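Local coordinates for protein lipase (Streptomyces rimosus, PDB 5MAL) that hydrolyses triacylglycerols, p-nitrophenyl and naphthyl esters and long-chain fatty acyl-CoA, preferring acyl chains of medium length, at residues Ala1-Ala6 against Gly71-Ser76; Ser33-Trp38 against Phe47-Cys52. One frame throughout, in Å; residues are numbered along the deposited sequence.

Contact 1 (Ala1-Ala6 against Gly71-Ser76); sequences ATDYVA and GTDLVS
Two neighbouring parallel strands of this SGNH hydrolase's five-stranded sheet meet where Ala1-Ala6 runs beside Gly71-Ser76; the axes of strand pieces 3-6 and 74-76 come within 4.7 Å and diverge by 13°. Val5 N gives a hydrogen bond of 2.8 Å to Leu74 O, nearly along the C=O axis, and Val5 O receives Ser76 N. At the strand entrance Asp3 O takes two donors in its carbonyl plane, Leu74 N at 3.0 Å and Asp73 N at 2.7 Å. Asp73 OD2 in turn accepts Asp3 N at 2.9 Å through its anti lone pair. On the face shared with Leu74 and Ser76, Tyr4 CG lies anti to the backbone N (chi1 171°), laying the ring alongside Leu74, whose CD2 stands over one ring face in a CH-pi contact, 4.0 Å from the centroid. Tyr4 OH and Ser76 OG share a hydrogen bond of 2.6 Å, the serine oxygen near the ring plane at its edge. The buried phenol is thus held at tip and face. Asp3 OD2 and Asp73 OD2, 3.6 Å apart, would tend to raise each other's pKa, probably offset in part by Asp3 N-H on Asp73 and a weak, long Asp3-Arg46 ion pair.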
loop_
_atom_site.group_PDB
_atom_site.type_symbol
_atom_site.label_atom_id
_atom_site.label_comp_id
_atom_site.label_asym_id
_atom_site.label_seq_id
_atom_site.Cartn_x
_atom_site.Cartn_y
_atom_site.Cartn_z
ATOM N N ALA A 1 17.308 -16.359 -3.086
ATOM C CA ALA A 1 17.142 -14.961 -3.465
ATOM C C ALA A 1 18.291 -14.152 -2.885
ATOM O O ALA A 1 19.426 -14.291 -3.341
ATOM C CB ALA A 1 15.813 -14.428 -2.972
ATOM N N THR A 2 17.949 -13.274 -1.939
ATOM C CA THR A 2 18.824 -12.814 -0.855
ATOM C C THR A 2 18.185 -11.754 0.007
ATOM O O THR A 2 17.114 -11.995 0.548
ATOM C CB THR A 2 20.192 -12.301 -1.331
ATOM O OG1 THR A 2 20.085 -11.768 -2.661
ATOM C CG2 THR A 2 21.228 -13.418 -1.235
ATOM N N ASP A 3 18.876 -10.631 0.204
ATOM C CA ASP A 3 18.480 -9.705 1.260
ATOM C C ASP A 3 17.375 -8.812 0.763
ATOM O O ASP A 3 17.596 -7.908 -0.025
ATOM C CB ASP A 3 19.658 -8.871 1.748
ATOM C CG ASP A 3 20.674 -9.698 2.486
ATOM O OD1 ASP A 3 20.444 -9.980 3.678
ATOM O OD2 ASP A 3 21.686 -10.079 1.872
ATOM N N TYR A 4 16.185 -9.105 1.256
ATOM C CA TYR A 4 14.966 -8.428 0.869
ATOM C C TYR A 4 14.459 -7.656 2.073
ATOM O O TYR A 4 14.194 -8.243 3.122
ATOM C CB TYR A 4 13.946 -9.466 0.387
ATOM C CG TYR A 4 12.537 -8.965 0.146
ATOM C CD1 TYR A 4 12.289 -7.667 -0.297
ATOM C CD2 TYR A 4 11.439 -9.810 0.357
ATOM C CE1 TYR A 4 10.977 -7.228 -0.543
ATOM C CE2 TYR A 4 10.141 -9.368 0.140
ATOM C CZ TYR A 4 9.920 -8.085 -0.314
ATOM O OH TYR A 4 8.638 -7.645 -0.540
ATOM N N VAL A 5 14.361 -6.339 1.946
ATOM C CA VAL A 5 13.681 -5.573 2.985
ATOM C C VAL A 5 12.332 -5.112 2.477
ATOM O O VAL A 5 12.240 -4.455 1.437
ATOM C CB VAL A 5 14.465 -4.354 3.433
ATOM C CG1 VAL A 5 13.690 -3.620 4.529
ATOM C CG2 VAL A 5 15.866 -4.770 3.933
ATOM N N ALA A 6 11.287 -5.450 3.219
ATOM C CA ALA A 6 9.943 -5.038 2.845
ATOM C C ALA A 6 9.440 -3.983 3.815
ATOM O O ALA A 6 9.161 -4.262 4.977
ATOM C CB ALA A 6 9.017 -6.226 2.814
ATOM N N GLY A 71 24.119 -4.335 1.960
ATOM C CA GLY A 71 23.862 -5.722 1.609
ATOM C C GLY A 71 22.490 -5.990 1.017
ATOM O O GLY A 71 22.239 -7.063 0.481
ATOM N N THR A 72 21.596 -5.013 1.096
ATOM C CA THR A 72 20.227 -5.225 0.638
ATOM C C THR A 72 20.172 -5.378 -0.877
ATOM O O THR A 72 20.767 -4.575 -1.606
ATOM C CB THR A 72 19.329 -4.073 1.072
ATOM O OG1 THR A 72 19.475 -3.884 2.488
ATOM C CG2 THR A 72 17.858 -4.367 0.746
ATOM N N ASP A 73 19.462 -6.411 -1.333
ATOM C CA ASP A 73 19.307 -6.701 -2.765
ATOM C C ASP A 73 17.989 -6.199 -3.318
ATOM O O ASP A 73 17.880 -5.845 -4.497
ATOM C CB ASP A 73 19.389 -8.208 -3.015
ATOM C CG ASP A 73 20.732 -8.781 -2.625
ATOM O OD1 ASP A 73 21.681 -8.658 -3.420
ATOM O OD2 ASP A 73 20.838 -9.327 -1.509
ATOM N N LEU A 74 16.967 -6.253 -2.475
ATOM C CA LEU A 74 15.620 -5.898 -2.896
ATOM C C LEU A 74 14.931 -5.101 -1.807
ATOM O O LEU A 74 14.998 -5.456 -0.633
ATOM C CB LEU A 74 14.819 -7.158 -3.228
ATOM C CG LEU A 74 13.348 -7.012 -3.634
ATOM C CD1 LEU A 74 13.199 -6.214 -4.934
ATOM C CD2 LEU A 74 12.672 -8.373 -3.765
ATOM N N VAL A 75 14.303 -3.998 -2.194
ATOM C CA VAL A 75 13.470 -3.251 -1.276
ATOM C C VAL A 75 12.096 -3.089 -1.910
ATOM O O VAL A 75 11.987 -2.710 -3.076
ATOM C CB VAL A 75 14.053 -1.857 -0.955
ATOM C CG1 VAL A 75 13.099 -1.072 -0.067
ATOM C CG2 VAL A 75 15.415 -1.984 -0.303
ATOM N N SER A 76 11.051 -3.395 -1.157
ATOM C CA SER A 76 9.705 -3.079 -1.617
ATOM C C SER A 76 9.061 -2.102 -0.651
ATOM O O SER A 76 9.395 -2.069 0.533
ATOM C CB SER A 76 8.837 -4.334 -1.752
ATOM O OG SER A 76 8.728 -5.019 -0.520
#

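Contact 2 (Ser33-Trp38 against Phe47-Cys52); sequences SYPALW and FNFTAC
Phe47 and Phe49, two residues apart on the edge strand, reach the first turn of helix 34-40 and present their ring ends to Pro35, which lies across both. Pro35 CB lies over one face of the Phe49 ring in a CH-pi contact, 4.2 Å from the centroid, and the same carbon is 3.8 Å from Phe47 CZ. Pro35 CG adds an approach of 3.8 Å to Phe49 CE1, and Ser33 OG comes within 3.3 Å of Phe49 CZ. Phe47 CZ also presses on the helix backbone, 3.6 Å from Pro35 C, and its CE2 reaches Ala36 CB more loosely at 4.2 Å. Both phenylalanines carry CG anti to the backbone N (chi1 179° and -165°), and Phe49 CB rests against one face of the Phe47 ring. An alanine in place of Phe47 would remove the ring that touches Pro35 and Ala36, and would probably loosen the helix start over the strand and leave Phe49 less well supported. Ser33 is held as the N-cap: its OG accepts Ala36 N at 3.3 Å and is hydrogen-bonded to Ser30 O. Helix piece 34-38 and strand piece 47-49 run nearly antiparallel, at 170°, as the second half of the beta-alpha-beta crossover from strand 3-8, whose Ala6 Pro35 also touches. With no hydrogen bond between the segments, apolar and CH-pi packing seats the helix, and the cap satisfies one first-turn amide.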
loop_
_atom_site.group_PDB
_atom_site.type_symbol
_atom_site.label_atom_id
_atom_site.label_comp_id
_atom_site.label_asym_id
_atom_site.label_seq_id
_atom_site.Cartn_x
_atom_site.Cartn_y
_atom_site.Cartn_z
ATOM N N SER A 33 0.809 -11.723 3.198
ATOM C CA SER A 33 1.127 -10.443 2.561
ATOM C C SER A 33 2.023 -10.654 1.349
ATOM O O SER A 33 2.734 -11.663 1.272
ATOM C CB SER A 33 1.842 -9.530 3.549
ATOM O OG SER A 33 3.112 -10.082 3.856
ATOM N N TYR A 34 2.048 -9.710 0.408
ATOM C CA TYR A 34 2.860 -10.002 -0.773
ATOM C C TYR A 34 4.356 -10.133 -0.410
ATOM O O TYR A 34 5.032 -10.968 -0.985
ATOM C CB TYR A 34 2.644 -8.967 -1.893
ATOM C CG TYR A 34 3.200 -7.603 -1.614
ATOM C CD1 TYR A 34 4.528 -7.299 -1.920
ATOM C CD2 TYR A 34 2.396 -6.605 -1.080
ATOM C CE1 TYR A 34 5.041 -6.053 -1.658
ATOM C CE2 TYR A 34 2.898 -5.349 -0.824
ATOM C CZ TYR A 34 4.226 -5.085 -1.114
ATOM O OH TYR A 34 4.760 -3.853 -0.867
ATOM N N PRO A 35 4.875 -9.352 0.574
ATOM C CA PRO A 35 6.293 -9.612 0.834
ATOM C C PRO A 35 6.555 -10.986 1.422
ATOM O O PRO A 35 7.526 -11.623 1.040
ATOM C CB PRO A 35 6.666 -8.525 1.852
ATOM C CG PRO A 35 5.711 -7.422 1.570
ATOM C CD PRO A 35 4.424 -8.160 1.320
ATOM N N ALA A 36 5.705 -11.433 2.334
ATOM C CA ALA A 36 5.898 -12.748 2.930
ATOM C C ALA A 36 5.736 -13.842 1.873
ATOM O O ALA A 36 6.485 -14.818 1.854
ATOM C CB ALA A 36 4.931 -12.958 4.069
ATOM N N LEU A 37 4.759 -13.681 0.986
ATOM C CA LEU A 37 4.584 -14.634 -0.104
ATOM C C LEU A 37 5.792 -14.653 -1.037
ATOM O O LEU A 37 6.217 -15.713 -1.519
ATOM C CB LEU A 37 3.326 -14.312 -0.904
ATOM C CG LEU A 37 1.995 -14.501 -0.174
ATOM C CD1 LEU A 37 0.864 -14.057 -1.084
ATOM C CD2 LEU A 37 1.804 -15.948 0.251
ATOM N N TRP A 38 6.329 -13.474 -1.317
ATOM C CA TRP A 38 7.507 -13.393 -2.152
ATOM C C TRP A 38 8.667 -14.120 -1.479
ATOM O O TRP A 38 9.331 -14.938 -2.098
ATOM C CB TRP A 38 7.879 -11.937 -2.426
ATOM C CG TRP A 38 8.840 -11.785 -3.553
ATOM C CD1 TRP A 38 8.542 -11.535 -4.869
ATOM C CD2 TRP A 38 10.261 -11.852 -3.473
ATOM N NE1 TRP A 38 9.696 -11.448 -5.605
ATOM C CE2 TRP A 38 10.765 -11.647 -4.773
ATOM C CE3 TRP A 38 11.161 -12.080 -2.427
ATOM C CZ2 TRP A 38 12.129 -11.646 -5.052
ATOM C CZ3 TRP A 38 12.525 -12.088 -2.717
ATOM C CH2 TRP A 38 12.987 -11.873 -4.016
ATOM N N PHE A 47 14.858 -12.349 4.742
ATOM C CA PHE A 47 13.655 -11.540 4.670
ATOM C C PHE A 47 13.495 -10.624 5.880
ATOM O O PHE A 47 13.096 -11.050 6.962
ATOM C CB PHE A 47 12.460 -12.483 4.521
ATOM C CG PHE A 47 11.128 -11.804 4.445
ATOM C CD1 PHE A 47 10.938 -10.665 3.672
ATOM C CD2 PHE A 47 10.046 -12.340 5.119
ATOM C CE1 PHE A 47 9.683 -10.069 3.606
ATOM C CE2 PHE A 47 8.800 -11.747 5.048
ATOM C CZ PHE A 47 8.624 -10.618 4.290
ATOM N N ASN A 48 13.797 -9.350 5.688
ATOM C CA ASN A 48 13.603 -8.375 6.744
ATOM C C ASN A 48 12.324 -7.578 6.519
ATOM O O ASN A 48 12.274 -6.664 5.695
ATOM C CB ASN A 48 14.819 -7.453 6.851
ATOM C CG ASN A 48 15.929 -8.067 7.695
ATOM O OD1 ASN A 48 15.783 -8.242 8.907
ATOM N ND2 ASN A 48 17.027 -8.406 7.058
ATOM N N PHE A 49 11.299 -7.946 7.277
ATOM C CA PHE A 49 9.957 -7.452 7.049
ATOM C C PHE A 49 9.637 -6.426 8.109
ATOM O O PHE A 49 9.337 -6.799 9.246
ATOM C CB PHE A 49 8.993 -8.639 7.096
ATOM C CG PHE A 49 7.620 -8.374 6.537
ATOM C CD1 PHE A 49 7.325 -7.211 5.833
ATOM C CD2 PHE A 49 6.643 -9.358 6.648
ATOM C CE1 PHE A 49 6.044 -7.002 5.297
ATOM C CE2 PHE A 49 5.373 -9.175 6.104
ATOM C CZ PHE A 49 5.073 -7.996 5.423
ATOM N N THR A 50 9.715 -5.150 7.752
ATOM C CA THR A 50 9.538 -4.090 8.737
ATOM C C THR A 50 8.304 -3.229 8.453
ATOM O O THR A 50 8.004 -2.298 9.195
ATOM C CB THR A 50 10.783 -3.184 8.815
ATOM O OG1 THR A 50 11.054 -2.627 7.526
ATOM C CG2 THR A 50 11.981 -3.988 9.278
ATOM N N ALA A 51 7.592 -3.539 7.378
ATOM C CA ALA A 51 6.339 -2.859 7.085
ATOM C C ALA A 51 5.422 -2.926 8.298
ATOM O O ALA A 51 5.478 -3.880 9.072
ATOM C CB ALA A 51 5.657 -3.488 5.859
ATOM N N CYS A 52 4.570 -1.930 8.462
ATOM C CA CYS A 52 3.820 -1.838 9.700
ATOM C C CYS A 52 2.508 -1.116 9.498
ATOM O O CYS A 52 2.461 -0.036 8.931
ATOM C CB CYS A 52 4.665 -1.131 10.768
ATOM S SG CYS A 52 4.067 -1.347 12.463
#

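From the N terminus the chain enters strand 3-8 at once, passes the nucleophile Ser10 in helix 10-13 and, after a long loop, forms helix 34-40. Contact 2 closes the short loop from this helix to strand 46-49, which takes the edge of the sheet on one flank of strand 3-8. The chain then goes through helix 57-64 and returns as strand 74-78 on the other flank, where contact 1 closes the longer loop; contact 2 thus falls wholly within its span. Strand 3-8 joins the two: Tyr4 O and Asn48 N are 2.8 Å apart, a probable hydrogen bond, and Tyr4 OH packs on Pro35 CB. Three adjacent strands and one covering helix are so tied together.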